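Local coordinates for protein CurF (Lyngbya majuscula, PDB 5DP2) that probably forms the cyclopropane ring in curacin A biosynthesis as an NADP-binding enoyl reductase domain of a polyketide synthase, at residues A188-P192 with H193-V197; N232-H236 with G237-P241; I256-L259 with N260-S263. One frame throughout, in Å; residues are numbered along the deposited sequence.

Interaction 1: residues A188-P192 with H193-V197. With NAP (NADP nicotinamide-adenine-dinucleotide phosphate), chain B.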
loop_
_atom_site.group_PDB
_atom_site.type_symbol
_atom_site.label_atom_id
_atom_site.label_comp_id
_atom_site.label_asym_id
_atom_site.label_seq_id
_atom_site.Cartn_x
_atom_site.Cartn_y
_atom_site.Cartn_z
ATOM N N ALA A 188 3.385 14.175 -11.971
ATOM C CA ALA A 188 2.632 13.847 -10.751
ATOM C C ALA A 188 1.391 14.687 -10.644
ATOM O O ALA A 188 1.358 15.843 -11.078
ATOM C CB ALA A 188 3.519 14.088 -9.537
ATOM N N THR A 189 0.364 14.110 -10.018
ATOM C CA THR A 189 -0.803 14.902 -9.601
ATOM C C THR A 189 -1.001 14.770 -8.100
ATOM O O THR A 189 -0.732 13.728 -7.492
ATOM C CB THR A 189 -2.096 14.537 -10.342
ATOM O OG1 THR A 189 -2.584 13.283 -9.846
ATOM C CG2 THR A 189 -1.897 14.519 -11.846
ATOM N N THR A 190 -1.488 15.851 -7.493
ATOM C CA THR A 190 -1.828 15.868 -6.075
ATOM C C THR A 190 -2.770 17.063 -5.849
ATOM O O THR A 190 -3.007 17.886 -6.734
ATOM C CB THR A 190 -0.554 15.956 -5.193
ATOM O OG1 THR A 190 -0.908 15.819 -3.835
ATOM C CG2 THR A 190 0.174 17.274 -5.360
ATOM N N SER A 191 -3.301 17.154 -4.640
ATOM C CA SER A 191 -4.233 18.234 -4.332
ATOM C C SER A 191 -3.483 19.575 -4.299
ATOM O O SER A 191 -2.273 19.623 -4.009
ATOM C CB SER A 191 -4.899 17.960 -3.002
ATOM O OG SER A 191 -5.686 16.778 -3.051
ATOM N N PRO A 192 -4.184 20.697 -4.551
ATOM C CA PRO A 192 -3.498 21.989 -4.688
ATOM C C PRO A 192 -2.527 22.356 -3.555
ATOM O O PRO A 192 -1.453 22.904 -3.835
ATOM C CB PRO A 192 -4.656 22.977 -4.823
ATOM C CG PRO A 192 -5.696 22.174 -5.544
ATOM C CD PRO A 192 -5.602 20.800 -4.963
ATOM N N HIS A 193 -2.886 22.090 -2.303
ATOM C CA HIS A 193 -2.055 22.501 -1.201
ATOM C C HIS A 193 -0.846 21.586 -0.973
ATOM O O HIS A 193 -0.008 21.905 -0.131
ATOM C CB HIS A 193 -2.855 22.663 0.099
ATOM C CG HIS A 193 -3.272 21.380 0.723
ATOM N ND1 HIS A 193 -4.281 20.600 0.218
ATOM C CD2 HIS A 193 -2.816 20.755 1.834
ATOM C CE1 HIS A 193 -4.430 19.548 1.000
ATOM N NE2 HIS A 193 -3.553 19.619 1.984
ATOM N N LYS A 194 -0.774 20.465 -1.695
ATOM C CA LYS A 194 0.372 19.561 -1.640
ATOM C C LYS A 194 1.307 19.704 -2.826
ATOM O O LYS A 194 2.393 19.112 -2.817
ATOM C CB LYS A 194 -0.100 18.103 -1.503
ATOM C CG LYS A 194 -0.984 17.864 -0.292
ATOM C CD LYS A 194 -1.355 16.393 -0.125
ATOM C CE LYS A 194 -2.395 16.191 0.962
ATOM N NZ LYS A 194 -2.637 14.745 1.237
ATOM N N ILE A 195 0.927 20.495 -3.834
ATOM C CA ILE A 195 1.767 20.632 -5.032
ATOM C C ILE A 195 3.157 21.132 -4.685
ATOM O O ILE A 195 4.158 20.584 -5.153
ATOM C CB ILE A 195 1.065 21.535 -6.079
ATOM C CG1 ILE A 195 -0.145 20.780 -6.666
ATOM C CG2 ILE A 195 2.050 21.964 -7.166
ATOM C CD1 ILE A 195 -1.005 21.586 -7.626
ATOM N N SER A 196 3.242 22.180 -3.866
ATOM C CA SER A 196 4.521 22.755 -3.508
ATOM C C SER A 196 5.410 21.740 -2.806
ATOM O O SER A 196 6.648 21.763 -2.971
ATOM C CB SER A 196 4.293 23.974 -2.584
ATOM O OG SER A 196 3.643 23.592 -1.365
ATOM N N VAL A 197 4.800 20.879 -2.002
ATOM C CA VAL A 197 5.537 19.868 -1.273
ATOM C C VAL A 197 6.209 18.893 -2.259
ATOM O O VAL A 197 7.385 18.548 -2.122
ATOM C CB VAL A 197 4.615 19.114 -0.270
ATOM C CG1 VAL A 197 5.382 18.016 0.451
ATOM C CG2 VAL A 197 3.986 20.079 0.729
HETATM P PA NAP B . -3.062 7.134 0.016
HETATM O O1A NAP B . -2.053 7.501 1.050
HETATM O O2A NAP B . -2.697 7.225 -1.420
HETATM O O5B NAP B . -4.375 7.991 0.324
HETATM C C5B NAP B . -5.412 8.137 -0.656
HETATM C C4B NAP B . -5.048 9.106 -1.760
HETATM O O4B NAP B . -6.191 9.320 -2.554
HETATM C C3B NAP B . -4.564 10.441 -1.274
HETATM O O3B NAP B . -3.203 10.596 -1.683
HETATM C C2B NAP B . -5.485 11.479 -1.945
HETATM O O2B NAP B . -4.887 12.576 -2.574
HETATM C C1B NAP B . -6.155 10.677 -3.043
HETATM N N9A NAP B . -7.542 11.040 -3.300
HETATM C C8A NAP B . -8.656 10.572 -2.637
HETATM N N7A NAP B . -9.780 11.124 -3.150
HETATM C C5A NAP B . -9.385 11.930 -4.145
HETATM C C6A NAP B . -10.053 12.782 -5.075
HETATM N N6A NAP B . -11.397 12.882 -5.049
HETATM N N1A NAP B . -9.323 13.453 -5.956
HETATM C C2A NAP B . -7.991 13.328 -5.953
HETATM N N3A NAP B . -7.256 12.565 -5.139
HETATM C C4A NAP B . -7.951 11.892 -4.236
HETATM O O3 NAP B . -3.606 5.645 0.298
HETATM P PN NAP B . -2.922 4.232 -0.018
HETATM O O1N NAP B . -3.222 3.337 1.121
HETATM O O2N NAP B . -1.493 4.418 -0.437
HETATM O O5D NAP B . -3.787 3.746 -1.229
HETATM C C5D NAP B . -3.701 4.463 -2.482
HETATM C C4D NAP B . -4.897 4.074 -3.387
HETATM O O4D NAP B . -4.595 2.844 -3.991
HETATM C C3D NAP B . -6.219 3.851 -2.643
HETATM O O3D NAP B . -7.289 4.147 -3.550
HETATM C C2D NAP B . -6.165 2.387 -2.288
HETATM O O2D NAP B . -7.485 1.861 -2.115
HETATM C C1D NAP B . -5.450 1.807 -3.479
HETATM N N1N NAP B . -4.548 0.646 -3.318
HETATM C C2N NAP B . -4.735 -0.454 -4.082
HETATM C C3N NAP B . -3.912 -1.573 -3.990
HETATM C C7N NAP B . -4.162 -2.758 -4.859
HETATM O O7N NAP B . -3.532 -3.751 -4.568
HETATM N N7N NAP B . -5.039 -2.649 -5.893
HETATM C C4N NAP B . -2.854 -1.560 -3.075
HETATM C C5N NAP B . -2.680 -0.419 -2.303
HETATM C C6N NAP B . -3.534 0.683 -2.436
HETATM P P2B NAP B . -4.267 13.832 -1.803
HETATM O O1X NAP B . -3.030 13.326 -1.073
HETATM O O2X NAP B . -3.951 14.780 -2.926
HETATM O O3X NAP B . -5.327 14.330 -0.850
HETATM O O HOH W 1 1.047 23.919 -3.089
#

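Interaction 2: residues N232-H236 with G237-P241. With NAP (NADP nicotinamide-adenine-dinucleotide phosphate), chain B.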
loop_
_atom_site.group_PDB
_atom_site.type_symbol
_atom_site.label_atom_id
_atom_site.label_comp_id
_atom_site.label_asym_id
_atom_site.label_seq_id
_atom_site.Cartn_x
_atom_site.Cartn_y
_atom_site.Cartn_z
ATOM N N ASN A 232 -2.524 4.705 -11.652
ATOM C CA ASN A 232 -3.744 5.362 -11.204
ATOM C C ASN A 232 -4.412 4.628 -10.053
ATOM O O ASN A 232 -4.395 3.402 -9.991
ATOM C CB ASN A 232 -4.752 5.442 -12.346
ATOM C CG ASN A 232 -5.941 6.336 -11.998
ATOM O OD1 ASN A 232 -5.739 7.411 -11.404
ATOM N ND2 ASN A 232 -7.153 5.908 -12.327
ATOM N N SER A 233 -5.071 5.407 -9.197
ATOM C CA SER A 233 -6.010 4.913 -8.196
ATOM C C SER A 233 -7.336 5.695 -8.176
ATOM O O SER A 233 -8.193 5.388 -7.351
ATOM C CB SER A 233 -5.391 4.947 -6.814
ATOM O OG SER A 233 -5.114 6.260 -6.395
ATOM N N LEU A 234 -7.497 6.716 -9.021
ATOM C CA LEU A 234 -8.679 7.593 -8.984
ATOM C C LEU A 234 -9.660 7.123 -10.042
ATOM O O LEU A 234 -9.392 7.235 -11.243
ATOM C CB LEU A 234 -8.254 9.051 -9.219
ATOM C CG LEU A 234 -7.180 9.587 -8.263
ATOM C CD1 LEU A 234 -6.827 11.027 -8.604
ATOM C CD2 LEU A 234 -7.599 9.460 -6.807
ATOM N N THR A 235 -10.812 6.587 -9.607
ATOM C CA THR A 235 -11.706 5.893 -10.533
ATOM C C THR A 235 -13.082 6.532 -10.681
ATOM O O THR A 235 -13.869 6.079 -11.493
ATOM C CB THR A 235 -11.865 4.417 -10.135
ATOM O OG1 THR A 235 -12.475 4.354 -8.846
ATOM C CG2 THR A 235 -10.537 3.701 -10.134
ATOM N N HIS A 236 -13.358 7.564 -9.895
ATOM C CA HIS A 236 -14.678 8.204 -9.918
ATOM C C HIS A 236 -14.810 9.131 -11.129
ATOM O O HIS A 236 -13.837 9.418 -11.840
ATOM C CB HIS A 236 -14.888 8.964 -8.606
ATOM C CG HIS A 236 -13.861 10.015 -8.361
ATOM N ND1 HIS A 236 -12.575 9.719 -7.975
ATOM C CD2 HIS A 236 -13.910 11.363 -8.506
ATOM C CE1 HIS A 236 -11.891 10.840 -7.848
ATOM N NE2 HIS A 236 -12.676 11.855 -8.163
ATOM N N GLY A 237 -16.028 9.607 -11.363
ATOM C CA GLY A 237 -16.276 10.601 -12.388
ATOM C C GLY A 237 -15.750 10.154 -13.741
ATOM O O GLY A 237 -15.943 9.002 -14.142
ATOM N N GLU A 238 -15.083 11.065 -14.446
ATOM C CA GLU A 238 -14.512 10.800 -15.757
ATOM C C GLU A 238 -13.013 10.489 -15.700
ATOM O O GLU A 238 -12.338 10.533 -16.720
ATOM C CB GLU A 238 -14.765 11.968 -16.706
ATOM C CG GLU A 238 -16.246 12.218 -16.958
ATOM C CD GLU A 238 -16.505 13.328 -17.943
ATOM O OE1 GLU A 238 -15.621 14.182 -18.173
ATOM O OE2 GLU A 238 -17.625 13.365 -18.468
ATOM N N TYR A 239 -12.491 10.163 -14.515
ATOM C CA TYR A 239 -11.055 9.963 -14.400
ATOM C C TYR A 239 -10.544 8.814 -15.260
ATOM O O TYR A 239 -9.459 8.948 -15.853
ATOM C CB TYR A 239 -10.643 9.770 -12.926
ATOM C CG TYR A 239 -10.516 11.084 -12.171
ATOM C CD1 TYR A 239 -11.630 11.811 -11.761
ATOM C CD2 TYR A 239 -9.271 11.622 -11.903
ATOM C CE1 TYR A 239 -11.488 13.016 -11.116
ATOM C CE2 TYR A 239 -9.117 12.819 -11.238
ATOM C CZ TYR A 239 -10.230 13.527 -10.859
ATOM O OH TYR A 239 -10.136 14.716 -10.195
ATOM N N ILE A 240 -11.281 7.705 -15.367
ATOM C CA ILE A 240 -10.781 6.571 -16.161
ATOM C C ILE A 240 -10.691 6.951 -17.649
ATOM O O ILE A 240 -9.629 6.825 -18.243
ATOM C CB ILE A 240 -11.574 5.293 -15.886
ATOM C CG1 ILE A 240 -11.313 4.830 -14.448
ATOM C CG2 ILE A 240 -11.200 4.219 -16.906
ATOM C CD1 ILE A 240 -12.243 3.734 -13.977
ATOM N N PRO A 241 -11.788 7.414 -18.298
ATOM C CA PRO A 241 -11.664 7.719 -19.718
ATOM C C PRO A 241 -10.682 8.864 -20.010
ATOM O O PRO A 241 -10.007 8.846 -21.042
ATOM C CB PRO A 241 -13.105 8.057 -20.154
ATOM C CG PRO A 241 -13.815 8.397 -18.870
ATOM C CD PRO A 241 -13.191 7.491 -17.843
HETATM P PA NAP B . -3.062 7.134 0.016
HETATM O O1A NAP B . -2.053 7.501 1.050
HETATM O O2A NAP B . -2.697 7.225 -1.420
HETATM O O5B NAP B . -4.375 7.991 0.324
HETATM C C5B NAP B . -5.412 8.137 -0.656
HETATM C C4B NAP B . -5.048 9.106 -1.760
HETATM O O4B NAP B . -6.191 9.320 -2.554
HETATM C C3B NAP B . -4.564 10.441 -1.274
HETATM O O3B NAP B . -3.203 10.596 -1.683
HETATM C C2B NAP B . -5.485 11.479 -1.945
HETATM O O2B NAP B . -4.887 12.576 -2.574
HETATM C C1B NAP B . -6.155 10.677 -3.043
HETATM N N9A NAP B . -7.542 11.040 -3.300
HETATM C C8A NAP B . -8.656 10.572 -2.637
HETATM N N7A NAP B . -9.780 11.124 -3.150
HETATM C C5A NAP B . -9.385 11.930 -4.145
HETATM C C6A NAP B . -10.053 12.782 -5.075
HETATM N N6A NAP B . -11.397 12.882 -5.049
HETATM N N1A NAP B . -9.323 13.453 -5.956
HETATM C C2A NAP B . -7.991 13.328 -5.953
HETATM N N3A NAP B . -7.256 12.565 -5.139
HETATM C C4A NAP B . -7.951 11.892 -4.236
HETATM O O3 NAP B . -3.606 5.645 0.298
HETATM P PN NAP B . -2.922 4.232 -0.018
HETATM O O1N NAP B . -3.222 3.337 1.121
HETATM O O2N NAP B . -1.493 4.418 -0.437
HETATM O O5D NAP B . -3.787 3.746 -1.229
HETATM C C5D NAP B . -3.701 4.463 -2.482
HETATM C C4D NAP B . -4.897 4.074 -3.387
HETATM O O4D NAP B . -4.595 2.844 -3.991
HETATM C C3D NAP B . -6.219 3.851 -2.643
HETATM O O3D NAP B . -7.289 4.147 -3.550
HETATM C C2D NAP B . -6.165 2.387 -2.288
HETATM O O2D NAP B . -7.485 1.861 -2.115
HETATM C C1D NAP B . -5.450 1.807 -3.479
HETATM N N1N NAP B . -4.548 0.646 -3.318
HETATM C C2N NAP B . -4.735 -0.454 -4.082
HETATM C C3N NAP B . -3.912 -1.573 -3.990
HETATM C C7N NAP B . -4.162 -2.758 -4.859
HETATM O O7N NAP B . -3.532 -3.751 -4.568
HETATM N N7N NAP B . -5.039 -2.649 -5.893
HETATM C C4N NAP B . -2.854 -1.560 -3.075
HETATM C C5N NAP B . -2.680 -0.419 -2.303
HETATM C C6N NAP B . -3.534 0.683 -2.436
HETATM P P2B NAP B . -4.267 13.832 -1.803
HETATM O O1X NAP B . -3.030 13.326 -1.073
HETATM O O2X NAP B . -3.951 14.780 -2.926
HETATM O O3X NAP B . -5.327 14.330 -0.850
HETATM O O HOH W 2 -13.908 7.071 -14.169
HETATM O O HOH W 3 -11.270 14.286 -7.762
#

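Interaction 3: residues I256-L259 with N260-S263. With NAP (NADP nicotinamide-adenine-dinucleotide phosphate), chain B.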
loop_
_atom_site.group_PDB
_atom_site.type_symbol
_atom_site.label_atom_id
_atom_site.label_comp_id
_atom_site.label_asym_id
_atom_site.label_seq_id
_atom_site.Cartn_x
_atom_site.Cartn_y
_atom_site.Cartn_z
ATOM N N ILE A 256 -4.888 0.564 -9.767
ATOM C CA ILE A 256 -4.931 -0.040 -8.440
ATOM C C ILE A 256 -6.204 0.331 -7.684
ATOM O O ILE A 256 -6.449 -0.225 -6.614
ATOM C CB ILE A 256 -3.668 0.247 -7.601
ATOM C CG1 ILE A 256 -3.549 1.708 -7.160
ATOM C CG2 ILE A 256 -2.422 -0.214 -8.366
ATOM C CD1 ILE A 256 -2.419 1.981 -6.184
ATOM N N GLY A 257 -7.018 1.250 -8.200
ATOM C CA GLY A 257 -8.315 1.450 -7.580
ATOM C C GLY A 257 -9.166 0.203 -7.817
ATOM O O GLY A 257 -8.973 -0.499 -8.810
ATOM N N ARG A 258 -10.065 -0.078 -6.892
ATOM C CA ARG A 258 -10.894 -1.263 -7.035
ATOM C C ARG A 258 -12.371 -0.941 -7.151
ATOM O O ARG A 258 -13.157 -1.836 -7.403
ATOM C CB ARG A 258 -10.577 -2.304 -5.931
ATOM C CG ARG A 258 -9.118 -2.755 -5.897
ATOM C CD ARG A 258 -8.673 -3.441 -7.163
ATOM N NE ARG A 258 -9.363 -4.712 -7.376
ATOM C CZ ARG A 258 -9.226 -5.494 -8.441
ATOM N NH1 ARG A 258 -8.507 -5.102 -9.493
ATOM N NH2 ARG A 258 -9.844 -6.662 -8.463
ATOM N N LEU A 259 -12.762 0.324 -6.993
ATOM C CA LEU A 259 -14.168 0.717 -7.120
ATOM C C LEU A 259 -14.464 1.188 -8.523
ATOM O O LEU A 259 -13.793 2.060 -9.067
ATOM C CB LEU A 259 -14.526 1.854 -6.142
ATOM C CG LEU A 259 -14.186 1.688 -4.662
ATOM C CD1 LEU A 259 -14.301 2.996 -3.875
ATOM C CD2 LEU A 259 -15.106 0.633 -4.087
ATOM N N ASN A 260 -15.467 0.563 -9.129
ATOM C CA ASN A 260 -16.043 0.933 -10.415
ATOM C C ASN A 260 -15.061 0.961 -11.597
ATOM O O ASN A 260 -15.146 1.780 -12.521
ATOM C CB ASN A 260 -16.797 2.241 -10.284
ATOM C CG ASN A 260 -17.796 2.207 -9.150
ATOM O OD1 ASN A 260 -17.676 2.949 -8.164
ATOM N ND2 ASN A 260 -18.773 1.312 -9.255
ATOM N N ILE A 261 -14.132 0.023 -11.583
ATOM C CA ILE A 261 -13.124 -0.025 -12.634
ATOM C C ILE A 261 -13.663 -0.670 -13.898
ATOM O O ILE A 261 -14.658 -1.417 -13.893
ATOM C CB ILE A 261 -11.839 -0.716 -12.169
ATOM C CG1 ILE A 261 -12.073 -2.171 -11.828
ATOM C CG2 ILE A 261 -11.181 0.095 -11.057
ATOM C CD1 ILE A 261 -10.780 -2.854 -11.496
ATOM N N TRP A 262 -13.027 -0.338 -15.013
ATOM C CA TRP A 262 -13.416 -0.874 -16.298
ATOM C C TRP A 262 -12.885 -2.296 -16.509
ATOM O O TRP A 262 -11.870 -2.698 -15.927
ATOM C CB TRP A 262 -12.928 0.044 -17.427
ATOM C CG TRP A 262 -13.634 1.368 -17.527
ATOM C CD1 TRP A 262 -14.301 2.052 -16.544
ATOM C CD2 TRP A 262 -13.711 2.186 -18.698
ATOM N NE1 TRP A 262 -14.790 3.241 -17.034
ATOM C CE2 TRP A 262 -14.450 3.356 -18.357
ATOM C CE3 TRP A 262 -13.256 2.031 -20.010
ATOM C CZ2 TRP A 262 -14.738 4.350 -19.299
ATOM C CZ3 TRP A 262 -13.534 3.012 -20.930
ATOM C CH2 TRP A 262 -14.273 4.163 -20.574
ATOM N N SER A 263 -13.551 -3.039 -17.373
ATOM C CA SER A 263 -13.043 -4.329 -17.823
ATOM C C SER A 263 -12.032 -4.139 -18.965
ATOM O O SER A 263 -11.965 -3.092 -19.609
ATOM C CB SER A 263 -14.179 -5.219 -18.298
ATOM O OG SER A 263 -14.690 -4.711 -19.512
HETATM P PA NAP B . -3.062 7.134 0.016
HETATM O O1A NAP B . -2.053 7.501 1.050
HETATM O O2A NAP B . -2.697 7.225 -1.420
HETATM O O5B NAP B . -4.375 7.991 0.324
HETATM C C5B NAP B . -5.412 8.137 -0.656
HETATM C C4B NAP B . -5.048 9.106 -1.760
HETATM O O4B NAP B . -6.191 9.320 -2.554
HETATM C C3B NAP B . -4.564 10.441 -1.274
HETATM O O3B NAP B . -3.203 10.596 -1.683
HETATM C C2B NAP B . -5.485 11.479 -1.945
HETATM O O2B NAP B . -4.887 12.576 -2.574
HETATM C C1B NAP B . -6.155 10.677 -3.043
HETATM N N9A NAP B . -7.542 11.040 -3.300
HETATM C C8A NAP B . -8.656 10.572 -2.637
HETATM N N7A NAP B . -9.780 11.124 -3.150
HETATM C C5A NAP B . -9.385 11.930 -4.145
HETATM C C6A NAP B . -10.053 12.782 -5.075
HETATM N N6A NAP B . -11.397 12.882 -5.049
HETATM N N1A NAP B . -9.323 13.453 -5.956
HETATM C C2A NAP B . -7.991 13.328 -5.953
HETATM N N3A NAP B . -7.256 12.565 -5.139
HETATM C C4A NAP B . -7.951 11.892 -4.236
HETATM O O3 NAP B . -3.606 5.645 0.298
HETATM P PN NAP B . -2.922 4.232 -0.018
HETATM O O1N NAP B . -3.222 3.337 1.121
HETATM O O2N NAP B . -1.493 4.418 -0.437
HETATM O O5D NAP B . -3.787 3.746 -1.229
HETATM C C5D NAP B . -3.701 4.463 -2.482
HETATM C C4D NAP B . -4.897 4.074 -3.387
HETATM O O4D NAP B . -4.595 2.844 -3.991
HETATM C C3D NAP B . -6.219 3.851 -2.643
HETATM O O3D NAP B . -7.289 4.147 -3.550
HETATM C C2D NAP B . -6.165 2.387 -2.288
HETATM O O2D NAP B . -7.485 1.861 -2.115
HETATM C C1D NAP B . -5.450 1.807 -3.479
HETATM N N1N NAP B . -4.548 0.646 -3.318
HETATM C C2N NAP B . -4.735 -0.454 -4.082
HETATM C C3N NAP B . -3.912 -1.573 -3.990
HETATM C C7N NAP B . -4.162 -2.758 -4.859
HETATM O O7N NAP B . -3.532 -3.751 -4.568
HETATM N N7N NAP B . -5.039 -2.649 -5.893
HETATM C C4N NAP B . -2.854 -1.560 -3.075
HETATM C C5N NAP B . -2.680 -0.419 -2.303
HETATM C C6N NAP B . -3.534 0.683 -2.436
HETATM P P2B NAP B . -4.267 13.832 -1.803
HETATM O O1X NAP B . -3.030 13.326 -1.073
HETATM O O2X NAP B . -3.951 14.780 -2.926
HETATM O O3X NAP B . -5.327 14.330 -0.850
HETATM O O HOH W 4 -14.872 -2.431 -9.753
#

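Interaction 1: residues A188-P192 with H193-V197
Thr190 and Lys194 meet in a local turn contact, where strand 185-190 of the Rossmann sheet gives way to helix 195-200. The two side chains cross at about a right angle, with Thr190 OG1 3.4 Å from Lys194 CB, while Thr190 CG2 packs against Ile195 CG1 at 3.8 Å. The backbone tightens the turn: Lys194 N donates to Ser191 O at 2.9 Å, and a weak bond runs from Ile195 N to Pro192 O. A water extends this start of the helix, donating to Pro192 O and accepting from Ser196 N. What the turn holds is the 2'-phosphate of NADP. Ser191 OG, beside its own backbone N (chi1 -64°), reaches O2X of NAP at 2.6 Å, and Ser191 N donates to the same oxygen at 3.0 Å. Lys194, extended beyond CG, brings NZ to NAP O1X at 2.7 Å; its charge probably offsets that of the phosphate. Such a pocket is consistent with a preference for NADP over NAD. Ser168 bonds to Thr190 OG1, and Lys194 NZ also donates to the carbonyls of Ser331 and His333. Thr190 and Ile195 both lean on Val206 of strand 205-208, the second strand of this beta-alpha-beta unit.

Interaction 2: residues N232-H236 with G237-P241
Tyr239 OH is gripped from two directions: it is hydrogen-bonded to Ser209 O, and it accepts at 2.7 Å from a water that also lies 2.8 Å from His236 NE2. This water sits at the edge of the imidazole, in its plane, and makes a weak link to the adenine amino group, N6A of NAP. The side chains of His236 and Tyr239 lie side by side, pointing the same way. His236 CG stands between its backbone N and carbonyl carbon (chi1 59°), which brings the ring beside that of Tyr239. The planes are inclined at 37°, an oblique pairing in which Tyr239 CD1 lies over one imidazole face and His236 NE2 comes 3.4 Å from Tyr239 CE1. With an alanine here instead of Tyr239, His236 would probably lose its ring neighbour, and the water and Ser209 O would each lose a partner. This loop follows the fourth strand of the Rossmann sheet, 227-232, and leads into helix 239-245; Leu234 and His236 border the adenine, Ser233 the nicotinamide ribose. Leu234 splits its work: CB packs on Tyr239 CD2, whereas CD2 reaches N3A of the adenine at 3.5 Å. Tyr239 N donates to His236 O at 3.1 Å, closing a type II' turn whose second residue, Gly237, has positive phi. Another water ties the turn to the helix start: it lies 2.9 Å from Thr235 O and 2.8 Å from Gly237 O, and accepts from Ile240 N. Asn232 clasps Leu234 twice: OD1 takes the N-H of Leu234 in an Asx turn, and ND2 donates to Leu234 O at 2.8 Å. Ile240 CD1 rests against Thr235 CB.

Interaction 3: residues I256-L259 with N260-S263
Van der Waals contact carries the meeting of Gly257 and Ile261, the methyl CG2 of Ile261 lying 3.2 Å from Gly257 O. The other branch of the same side chain brings CD1 to 3.8 Å from Arg258 NH1, the two side chains crossing obliquely. That branch starts between the backbone N and the carbonyl carbon (chi1 64°), which sends CD1 toward the guanidinium while CG2 stays on the glycine carbonyl. Arg258 itself is bent at chi2 and chi3, and its NE makes a long, weak ion pair with Asp280.

Polar links across the loop pass through water. One molecule donates to Arg258 O at 3.0 Å and accepts from Ile261 N at 3.1 Å, joining backbone groups three residues apart. The chain bends at Asn260, whose backbone lies in the left-handed helical region. All of this belongs to the loop that leaves strand 251-255, the fifth in the order of the parallel Rossmann sheet, and runs to helix 264-270, which Ser263 N-caps.

Cofactor contacts come from the beginning of the loop. Ile256 O takes a nearly straight bond (172°) from the carboxamide N7N of NAP at 2.9 Å, which would restrain rotation of that amide. The Ile256 side chain lies against the nicotinamide riboside, its CD1 3.2 Å from NAP O4D, and Arg258 CD approaches N7N at 3.9 Å.

Overall arrangement
The three local contacts illustrate how the ends of three strands of a Rossmann sheet share one dinucleotide. Interaction 1 takes the 2'-phosphate, interaction 2 the adenine and part of the nicotinamide ribose, and interaction 3 the nicotinamide end. Interactions 2 and 3 are neighbours, their centres 8 Å apart, and they touch directly: Thr235 OG1 lies 2.7 Å from Leu259 O, Asn232 O lies 2.9 Å from Ile256 N, and Ile240 packs on Trp262. Interaction 1 stands apart, its centre about 18 Å from that of interaction 2 and about 24 Å from that of interaction 3, touching neither; NADP itself spans the separation. Ser168, Ser331 and Met281 add further hydrogen bonds to the cofactor.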